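PDB 6YFR: coat protein from Leviviridae sp., which forms the icosahedral shell of a single-stranded RNA bacteriophage particle and, as in related phages, probably packages the viral genome. Local coordinates for residues 25-29 / 30-34. Residues are numbered along the deposited sequence; the frame is centred on the assembly and turned at random.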
ATOM      1  N   SER A  25     -52.962  55.934  28.373  1.00 61.33           N
ATOM      2  CA  SER A  25     -51.545  55.953  28.050  1.00 66.84           C
ATOM      3  C   SER A  25     -51.302  56.749  26.775  1.00 64.71           C
ATOM      4  O   SER A  25     -52.150  56.809  25.879  1.00 53.93           O
ATOM      5  CB  SER A  25     -51.006  54.532  27.894  1.00 55.37           C
ATOM      6  OG  SER A  25     -49.594  54.541  27.779  1.00 62.18           O
ATOM      7  N   THR A  26     -50.127  57.372  26.700  1.00 87.33           N
ATOM      8  CA  THR A  26     -49.778  58.206  25.559  1.00 72.39           C
ATOM      9  C   THR A  26     -48.919  57.489  24.527  1.00 72.81           C
ATOM     10  O   THR A  26     -48.844  57.950  23.383  1.00 90.57           O
ATOM     11  CB  THR A  26     -49.044  59.470  26.024  1.00 51.51           C
ATOM     12  OG1 THR A  26     -48.753  60.296  24.890  1.00102.86           O
ATOM     13  CG2 THR A  26     -47.742  59.109  26.730  1.00 48.05           C
ATOM     14  N   ASN A  27     -48.275  56.386  24.898  1.00 57.94           N
ATOM     15  CA  ASN A  27     -47.396  55.679  23.986  1.00 85.77           C
ATOM     16  C   ASN A  27     -48.221  54.883  22.975  1.00 41.97           C
ATOM     17  O   ASN A  27     -49.428  54.697  23.157  1.00 50.36           O
ATOM     18  CB  ASN A  27     -46.441  54.785  24.777  1.00 65.05           C
ATOM     19  CG  ASN A  27     -47.093  54.141  25.975  1.00 59.42           C
ATOM     20  OD1 ASN A  27     -48.289  53.850  25.972  1.00122.16           O
ATOM     21  ND2 ASN A  27     -46.302  53.907  27.014  1.00 41.93           N
ATOM     22  N   PRO A  28     -47.606  54.434  21.878  1.00 44.89           N
ATOM     23  CA  PRO A  28     -48.358  53.695  20.845  1.00 38.54           C
ATOM     24  C   PRO A  28     -49.037  52.466  21.422  1.00 49.88           C
ATOM     25  O   PRO A  28     -48.634  51.966  22.483  1.00 62.37           O
ATOM     26  CB  PRO A  28     -47.273  53.312  19.823  1.00 47.86           C
ATOM     27  CG  PRO A  28     -45.967  53.519  20.532  1.00 45.77           C
ATOM     28  CD  PRO A  28     -46.208  54.652  21.466  1.00 33.21           C
ATOM     29  N   PRO A  29     -50.069  51.944  20.747  1.00 49.61           N
ATOM     30  CA  PRO A  29     -50.880  50.879  21.365  1.00 64.97           C
ATOM     31  C   PRO A  29     -50.095  49.623  21.700  1.00 46.51           C
ATOM     32  O   PRO A  29     -50.309  49.036  22.769  1.00 51.82           O
ATOM     33  CB  PRO A  29     -51.964  50.609  20.309  1.00 46.94           C
ATOM     34  CG  PRO A  29     -51.378  51.098  19.028  1.00 41.57           C
ATOM     35  CD  PRO A  29     -50.549  52.289  19.398  1.00 30.02           C
ATOM     36  N   GLY A  30     -49.183  49.198  20.825  1.00 45.95           N
ATOM     37  CA  GLY A  30     -48.369  48.029  21.116  1.00 30.47           C
ATOM     38  C   GLY A  30     -47.532  48.165  22.370  1.00 43.89           C
ATOM     39  O   GLY A  30     -47.039  47.159  22.889  1.00 47.40           O
ATOM     40  N   LEU A  31     -47.365  49.390  22.872  1.00 49.08           N
ATOM     41  CA  LEU A  31     -46.624  49.653  24.097  1.00 49.09           C
ATOM     42  C   LEU A  31     -47.527  50.127  25.232  1.00 52.80           C
ATOM     43  O   LEU A  31     -47.047  50.761  26.179  1.00 57.94           O
ATOM     44  CB  LEU A  31     -45.521  50.673  23.828  1.00 38.71           C
ATOM     45  CG  LEU A  31     -44.442  50.170  22.870  1.00 40.68           C
ATOM     46  CD1 LEU A  31     -43.532  51.304  22.436  1.00 43.52           C
ATOM     47  CD2 LEU A  31     -43.640  49.060  23.526  1.00 32.42           C
ATOM     48  N   VAL A  32     -48.820  49.837  25.155  1.00 37.25           N
ATOM     49  CA  VAL A  32     -49.724  50.178  26.259  1.00 46.05           C
ATOM     50  C   VAL A  32     -49.354  49.341  27.481  1.00 36.71           C
ATOM     51  O   VAL A  32     -49.195  48.114  27.359  1.00 58.29           O
ATOM     52  CB  VAL A  32     -51.183  49.945  25.849  1.00 31.73           C
ATOM     53  CG1 VAL A  32     -52.073  49.847  27.074  1.00 62.80           C
ATOM     54  CG2 VAL A  32     -51.663  51.068  24.941  1.00 61.65           C
ATOM     55  N   PRO A  33     -49.186  49.948  28.654  1.00 39.96           N
ATOM     56  CA  PRO A  33     -48.874  49.160  29.854  1.00 39.32           C
ATOM     57  C   PRO A  33     -49.950  48.120  30.115  1.00 42.74           C
ATOM     58  O   PRO A  33     -51.141  48.374  29.930  1.00 37.53           O
ATOM     59  CB  PRO A  33     -48.826  50.213  30.967  1.00 44.72           C
ATOM     60  CG  PRO A  33     -48.552  51.501  30.265  1.00 39.06           C
ATOM     61  CD  PRO A  33     -49.228  51.393  28.932  1.00 39.80           C
ATOM     62  N   GLN A  34     -49.518  46.937  30.551  1.00 39.46           N
ATOM     63  CA  GLN A  34     -50.420  45.806  30.710  1.00 28.34           C
ATOM     64  C   GLN A  34     -50.267  45.164  32.080  1.00 44.06           C
ATOM     65  O   GLN A  34     -49.200  45.216  32.703  1.00 45.71           O
ATOM     66  CB  GLN A  34     -50.180  44.743  29.633  1.00 30.12           C
ATOM     67  CG  GLN A  34     -50.742  45.093  28.272  1.00 55.75           C
ATOM     68  CD  GLN A  34     -50.736  43.907  27.330  1.00 48.86           C
ATOM     69  OE1 GLN A  34     -49.945  42.976  27.493  1.00 53.46           O
ATOM     70  NE2 GLN A  34     -51.625  43.928  26.344  1.00 67.89           N
TER
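P28 and L31 meet across a 3-10 turn, and L31 can be followed outward atom by atom. Its CB lies 3.6 Å from P28 O, which also accepts a hydrogen bond from L31 N (2.9 Å, 148° at the hydrogen). With CG anti to the carbonyl carbon (chi1 -65°), the chain runs alongside the P28 ring, both side chains pointing the same way, and CD1 reaches P28 CG at 3.8 Å. The next bond, V32 N to P29 O at 2.9 Å, is straighter (160° at the hydrogen). Both are i to i+3 bonds, which is the evidence for 3-10 geometry. V32 CG2 lies near P29 CA (3.7 Å). L31 O sits over the flat face of the N27 amide, 3.4 Å from N27 CG; the angle at ND2 is too poor for a hydrogen bond. S25 OG lies 3.4 Å from P33 CD. The turn lies in the loop between strands 16-22 and 34-41 of the coat-protein sheet. Backbone hydrogen bonds from G30 to a second subunit, with P28 and P29 packing on Q83 and L31 on L84 of that subunit, place the loop at a contact between subunits of the shell. Within its own chain, L31 and N27 lean on W70 of strand 70-82, and L31 and P33 touch strand 47-59.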